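Local atomic coordinates of VirX1 (Cyanophage Syn10, PDB entry 6QGM), a protein that halogenates diverse organic substrates, iodinating them in particular, and probably does so as a flavin-dependent enzyme of the tryptophan halogenase family. Residues F56-D61 and F159-A164; L62-W67 and A73-S78. One frame throughout, in Å; residues are numbered along the deposited sequence.

Contact 1: residues F56-D61 and F159-A164; sequences FLHLLD and FDWDTA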
loop_
_atom_site.group_PDB
_atom_site.type_symbol
_atom_site.label_atom_id
_atom_site.label_comp_id
_atom_site.label_asym_id
_atom_site.label_seq_id
_atom_site.Cartn_x
_atom_site.Cartn_y
_atom_site.Cartn_z
ATOM N N PHE B 56 18.479 -6.167 23.228
ATOM C CA PHE B 56 18.629 -5.392 24.482
ATOM C C PHE B 56 19.874 -5.907 25.210
ATOM O O PHE B 56 20.773 -5.101 25.542
ATOM C CB PHE B 56 17.358 -5.478 25.338
ATOM C CG PHE B 56 17.418 -4.686 26.616
ATOM C CD1 PHE B 56 17.100 -3.338 26.623
ATOM C CD2 PHE B 56 17.831 -5.276 27.805
ATOM C CE1 PHE B 56 17.217 -2.594 27.787
ATOM C CE2 PHE B 56 17.920 -4.535 28.974
ATOM C CZ PHE B 56 17.614 -3.194 28.960
ATOM N N LEU B 57 19.949 -7.219 25.433
ATOM C CA LEU B 57 21.084 -7.847 26.162
ATOM C C LEU B 57 22.404 -7.517 25.450
ATOM O O LEU B 57 23.374 -7.137 26.142
ATOM C CB LEU B 57 20.840 -9.354 26.247
ATOM C CG LEU B 57 19.729 -9.773 27.208
ATOM C CD1 LEU B 57 19.334 -11.222 26.956
ATOM C CD2 LEU B 57 20.157 -9.534 28.654
ATOM N N HIS B 58 22.423 -7.625 24.117
ATOM C CA HIS B 58 23.630 -7.393 23.275
ATOM C C HIS B 58 24.046 -5.917 23.381
ATOM O O HIS B 58 25.262 -5.661 23.513
ATOM C CB HIS B 58 23.378 -7.923 21.845
ATOM C CG HIS B 58 23.703 -9.374 21.684
ATOM N ND1 HIS B 58 24.982 -9.807 21.377
ATOM C CD2 HIS B 58 22.951 -10.495 21.790
ATOM C CE1 HIS B 58 25.003 -11.125 21.303
ATOM N NE2 HIS B 58 23.767 -11.567 21.548
ATOM N N LEU B 59 23.076 -4.996 23.378
ATOM C CA LEU B 59 23.310 -3.529 23.510
ATOM C C LEU B 59 23.942 -3.211 24.871
ATOM O O LEU B 59 24.699 -2.229 24.935
ATOM C CB LEU B 59 21.984 -2.770 23.348
ATOM C CG LEU B 59 21.479 -2.580 21.921
ATOM C CD1 LEU B 59 20.008 -2.197 21.927
ATOM C CD2 LEU B 59 22.309 -1.528 21.191
ATOM N N LEU B 60 23.648 -4.004 25.909
ATOM C CA LEU B 60 24.170 -3.784 27.288
ATOM C C LEU B 60 25.377 -4.685 27.574
ATOM O O LEU B 60 25.868 -4.612 28.721
ATOM C CB LEU B 60 23.059 -4.046 28.311
ATOM C CG LEU B 60 21.892 -3.058 28.289
ATOM C CD1 LEU B 60 21.027 -3.237 29.520
ATOM C CD2 LEU B 60 22.375 -1.617 28.211
ATOM N N ASP B 61 25.816 -5.499 26.594
ATOM C CA ASP B 61 27.008 -6.391 26.662
ATOM C C ASP B 61 26.822 -7.480 27.722
ATOM O O ASP B 61 27.837 -7.949 28.259
ATOM C CB ASP B 61 28.286 -5.613 26.980
ATOM C CG ASP B 61 28.814 -4.760 25.838
ATOM O OD1 ASP B 61 28.933 -5.298 24.702
ATOM O OD2 ASP B 61 29.126 -3.570 26.110
ATOM N N PHE B 159 22.057 -20.185 18.354
ATOM C CA PHE B 159 21.849 -20.256 19.824
ATOM C C PHE B 159 21.630 -18.846 20.401
ATOM O O PHE B 159 20.596 -18.646 21.061
ATOM C CB PHE B 159 23.007 -21.006 20.495
ATOM C CG PHE B 159 22.906 -20.996 21.999
ATOM C CD1 PHE B 159 22.018 -21.839 22.651
ATOM C CD2 PHE B 159 23.670 -20.130 22.761
ATOM C CE1 PHE B 159 21.903 -21.828 24.033
ATOM C CE2 PHE B 159 23.540 -20.108 24.136
ATOM C CZ PHE B 159 22.660 -20.959 24.770
ATOM N N ASP B 160 22.554 -17.915 20.155
ATOM C CA ASP B 160 22.521 -16.524 20.694
ATOM C C ASP B 160 21.160 -15.854 20.447
ATOM O O ASP B 160 20.605 -15.273 21.402
ATOM C CB ASP B 160 23.617 -15.642 20.092
ATOM C CG ASP B 160 24.871 -15.585 20.953
ATOM O OD1 ASP B 160 25.197 -16.630 21.588
ATOM O OD2 ASP B 160 25.485 -14.479 21.030
ATOM N N TRP B 161 20.673 -15.904 19.207
ATOM C CA TRP B 161 19.559 -15.043 18.718
ATOM C C TRP B 161 18.231 -15.807 18.604
ATOM O O TRP B 161 17.198 -15.124 18.662
ATOM C CB TRP B 161 19.961 -14.384 17.397
ATOM C CG TRP B 161 21.027 -13.361 17.614
ATOM C CD1 TRP B 161 22.376 -13.551 17.539
ATOM C CD2 TRP B 161 20.829 -11.999 18.017
ATOM N NE1 TRP B 161 23.031 -12.382 17.833
ATOM C CE2 TRP B 161 22.106 -11.414 18.119
ATOM C CE3 TRP B 161 19.698 -11.205 18.240
ATOM C CZ2 TRP B 161 22.282 -10.078 18.472
ATOM C CZ3 TRP B 161 19.872 -9.878 18.595
ATOM C CH2 TRP B 161 21.153 -9.331 18.712
ATOM N N ASP B 162 18.251 -17.133 18.433
ATOM C CA ASP B 162 17.048 -17.998 18.297
ATOM C C ASP B 162 16.695 -18.639 19.637
ATOM O O ASP B 162 15.732 -19.424 19.668
ATOM C CB ASP B 162 17.240 -19.098 17.250
ATOM C CG ASP B 162 17.294 -18.574 15.827
ATOM O OD1 ASP B 162 16.812 -17.436 15.596
ATOM O OD2 ASP B 162 17.822 -19.317 14.954
ATOM N N THR B 163 17.435 -18.329 20.702
ATOM C CA THR B 163 17.070 -18.718 22.085
ATOM C C THR B 163 16.815 -17.444 22.879
ATOM O O THR B 163 17.718 -16.595 22.921
ATOM C CB THR B 163 18.138 -19.599 22.736
ATOM O OG1 THR B 163 18.459 -20.687 21.863
ATOM C CG2 THR B 163 17.664 -20.168 24.048
ATOM N N ALA B 164 15.614 -17.327 23.448
ATOM C CA ALA B 164 15.222 -16.283 24.421
ATOM C C ALA B 164 15.233 -16.896 25.830
ATOM O O ALA B 164 15.877 -17.950 26.008
ATOM C CB ALA B 164 13.876 -15.716 24.053
#

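Contact 2: residues L62-W67 and A73-S78; sequences LKDEDW and ATYKNS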
loop_
_atom_site.group_PDB
_atom_site.type_symbol
_atom_site.label_atom_id
_atom_site.label_comp_id
_atom_site.label_asym_id
_atom_site.label_seq_id
_atom_site.Cartn_x
_atom_site.Cartn_y
_atom_site.Cartn_z
ATOM N N LEU B 62 25.584 -7.895 27.996
ATOM C CA LEU B 62 25.262 -8.870 29.070
ATOM C C LEU B 62 25.469 -10.284 28.529
ATOM O O LEU B 62 24.727 -10.660 27.619
ATOM C CB LEU B 62 23.816 -8.651 29.523
ATOM C CG LEU B 62 23.595 -7.414 30.383
ATOM C CD1 LEU B 62 22.124 -7.048 30.427
ATOM C CD2 LEU B 62 24.121 -7.595 31.788
ATOM N N LYS B 63 26.417 -11.029 29.094
ATOM C CA LYS B 63 26.684 -12.459 28.777
ATOM C C LYS B 63 25.758 -13.341 29.637
ATOM O O LYS B 63 25.656 -13.086 30.859
ATOM C CB LYS B 63 28.157 -12.824 29.034
ATOM C CG LYS B 63 29.216 -11.966 28.365
ATOM C CD LYS B 63 28.916 -11.590 26.930
ATOM C CE LYS B 63 29.866 -10.549 26.362
ATOM N NZ LYS B 63 29.184 -9.588 25.452
ATOM N N ASP B 64 25.132 -14.354 29.020
ATOM C CA ASP B 64 24.206 -15.322 29.673
ATOM C C ASP B 64 24.783 -15.812 31.015
ATOM O O ASP B 64 24.040 -15.865 32.010
ATOM C CB ASP B 64 23.913 -16.487 28.731
ATOM C CG ASP B 64 23.000 -16.150 27.558
ATOM O OD1 ASP B 64 22.529 -14.988 27.458
ATOM O OD2 ASP B 64 22.760 -17.069 26.740
ATOM N N GLU B 65 26.072 -16.148 31.037
ATOM C CA GLU B 65 26.804 -16.714 32.201
ATOM C C GLU B 65 26.613 -15.805 33.414
ATOM O O GLU B 65 26.506 -16.332 34.526
ATOM C CB GLU B 65 28.306 -16.829 31.909
ATOM C CG GLU B 65 28.681 -17.734 30.740
ATOM C CD GLU B 65 30.068 -17.516 30.126
ATOM O OE1 GLU B 65 30.781 -16.531 30.488
ATOM O OE2 GLU B 65 30.451 -18.350 29.287
ATOM N N ASP B 66 26.585 -14.488 33.202
ATOM C CA ASP B 66 26.692 -13.461 34.272
ATOM C C ASP B 66 25.326 -13.144 34.891
ATOM O O ASP B 66 25.229 -13.148 36.141
ATOM C CB ASP B 66 27.320 -12.177 33.730
ATOM C CG ASP B 66 28.753 -12.350 33.243
ATOM O OD1 ASP B 66 29.387 -13.368 33.565
ATOM O OD2 ASP B 66 29.229 -11.459 32.534
ATOM N N TRP B 67 24.322 -12.853 34.062
ATOM C CA TRP B 67 23.020 -12.290 34.507
ATOM C C TRP B 67 21.994 -13.401 34.779
ATOM O O TRP B 67 21.150 -13.204 35.668
ATOM C CB TRP B 67 22.506 -11.239 33.512
ATOM C CG TRP B 67 22.003 -11.786 32.208
ATOM C CD1 TRP B 67 22.689 -11.884 31.029
ATOM C CD2 TRP B 67 20.679 -12.278 31.941
ATOM N NE1 TRP B 67 21.886 -12.418 30.059
ATOM C CE2 TRP B 67 20.655 -12.685 30.593
ATOM C CE3 TRP B 67 19.528 -12.453 32.716
ATOM C CZ2 TRP B 67 19.505 -13.205 29.999
ATOM C CZ3 TRP B 67 18.403 -12.993 32.134
ATOM C CH2 TRP B 67 18.393 -13.363 30.796
ATOM N N ALA B 73 17.061 -17.333 35.928
ATOM C CA ALA B 73 16.673 -17.362 34.506
ATOM C C ALA B 73 16.853 -18.785 33.992
ATOM O O ALA B 73 17.726 -19.506 34.512
ATOM C CB ALA B 73 17.485 -16.376 33.705
ATOM N N THR B 74 16.015 -19.181 33.040
ATOM C CA THR B 74 16.191 -20.396 32.215
ATOM C C THR B 74 16.033 -19.988 30.755
ATOM O O THR B 74 15.712 -18.802 30.514
ATOM C CB THR B 74 15.242 -21.520 32.651
ATOM O OG1 THR B 74 13.911 -21.167 32.275
ATOM C CG2 THR B 74 15.321 -21.801 34.133
ATOM N N TYR B 75 16.291 -20.924 29.841
ATOM C CA TYR B 75 16.260 -20.711 28.369
ATOM C C TYR B 75 14.869 -21.042 27.834
ATOM O O TYR B 75 14.141 -21.838 28.450
ATOM C CB TYR B 75 17.342 -21.544 27.669
ATOM C CG TYR B 75 18.735 -20.981 27.772
ATOM C CD1 TYR B 75 19.054 -19.776 27.164
ATOM C CD2 TYR B 75 19.741 -21.649 28.446
ATOM C CE1 TYR B 75 20.334 -19.249 27.221
ATOM C CE2 TYR B 75 21.025 -21.135 28.507
ATOM C CZ TYR B 75 21.320 -19.931 27.897
ATOM O OH TYR B 75 22.567 -19.397 27.954
ATOM N N LYS B 76 14.544 -20.434 26.696
ATOM C CA LYS B 76 13.231 -20.555 26.016
ATOM C C LYS B 76 13.440 -20.613 24.494
ATOM O O LYS B 76 13.941 -19.620 23.923
ATOM C CB LYS B 76 12.368 -19.361 26.402
ATOM C CG LYS B 76 10.957 -19.393 25.841
ATOM C CD LYS B 76 10.357 -18.012 25.738
ATOM C CE LYS B 76 9.094 -17.998 24.923
ATOM N NZ LYS B 76 8.641 -16.610 24.716
ATOM N N ASN B 77 13.034 -21.718 23.870
ATOM C CA ASN B 77 13.276 -21.994 22.431
ATOM C C ASN B 77 11.967 -21.904 21.632
ATOM O O ASN B 77 12.050 -21.852 20.391
ATOM C CB ASN B 77 13.956 -23.354 22.265
ATOM C CG ASN B 77 15.396 -23.330 22.723
ATOM O OD1 ASN B 77 15.661 -23.267 23.922
ATOM N ND2 ASN B 77 16.327 -23.345 21.779
ATOM N N SER B 78 10.814 -21.862 22.297
ATOM C CA SER B 78 9.481 -21.945 21.661
ATOM C C SER B 78 8.391 -21.475 22.628
ATOM O O SER B 78 8.588 -21.581 23.855
ATOM C CB SER B 78 9.216 -23.361 21.192
ATOM O OG SER B 78 8.001 -23.429 20.457
#

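Contact 1: residues F56-D61 and F159-A164
The imidazole of His58 stacks with the six-membered ring of Trp161 in an offset manner, Trp161 CZ2 lying over one face of the imidazole, with the centroids 4.4 Å apart and the planes only 16° from parallel. Overlap is partial: CD2 of His58 sits 3.4 Å from Trp161 CZ2, and His58 CG follows at 3.6 Å from the same carbon. The two side chains come from opposite directions, one from helix 52-59 and the other from the weakly bonded helical turn 159-162. A small flat ring suits position 58, since it can spread on the indole while offering polar atoms at its edge. There Asp160 enters: its OD2 lies in the imidazole plane, 3.4 Å from both His58 CE1 and His58 NE2, with the carboxylate turned 51° against the ring.

Trp161 gets its reach from a first torsion of -70°, which places CG opposite the carbonyl carbon and swings the long indole toward His58. Farther out, Val482 of the second subunit packs on His58 and Arg486 of that subunit on Trp161. Behind His58, helix 52-59 ends in a Schellman motif, with Asp61 at positive phi; one of the two bonds back into the last turn runs from Asp61 N to His58 O. The contact is thus an offset His-Trp stack joining the C-terminal end of helix 52-59 to the helical segment 159-162 of the tryptophan halogenase fold, at a subunit interface.

Contact 2: residues L62-W67 and A73-S78
Tyr75 OH donates a hydrogen bond to Asp64 OD2, tying strand 74-76, an outer strand of a three-stranded antiparallel sheet, to the short helix 64-67 that precedes it in the chain. From CB the tyrosine side chain leaves beside its backbone N, chi1 -77°, and carries the ring toward the helix. CD1 packs on the methyl CG2 of Thr163. Next along that edge, CE1 comes within 3.3 Å of Asp64 OD2, which lies near the ring plane. At the tip, OH makes its bond to Asp64 OD2, 2.6 Å long, and also lies 3.3 Å from Asp64 CB. Tyrosine suits the place because it is long enough to span from strand to helix, passing apolar neighbours such as Leu522 and Ile526 of helix 518-527, and still ends in a donor.

A second, apolar touch lies at the far end of the helix, where Trp67 CZ3 rests 3.8 Å from Ala73 CB. The large indole suits position 67: with chi1 72° placing CG between the backbone N and the carbonyl carbon, it reaches Ala73 and meets the rings of Tyr165 and Phe172 edge-to-face. Ala73, whose methyl is small enough to fit against the indole, also packs on Ile167.

Asp64, in the first turn of its helix, is short and doubly engaged. OD1 is hydrogen-bonded to Tyr165 OH, so two phenols grip one carboxylate and limit its rotation; such bonds would probably steady its negative charge beside the buried Tyr75. The phenol of Tyr75 meets Asp64 OD2 on the anti side, 33° out of the carboxylate plane.

Contacts 1 and 2 are neighbours, their centres 8 Å apart, on the same side of the chain's centre. Both pairs of segments are joined directly. Helix 52-59 is followed, after a short loop, by helix 64-67, and the probable bond from Leu62 N to Leu57 O, 3.0 Å, is the second of the Schellman pair. The segments 159-164 and 73-78 meet in the antiparallel sheet, where Ala164 N lies 2.9 Å from Lys76 O in a probable hydrogen bond. Phe159 adds an edge-to-face meeting with the Tyr75 ring. Contact 1 faces the second subunit, whereas no other chain of the assembly touches the segments of contact 2. No ligand marks an active site in this apo structure.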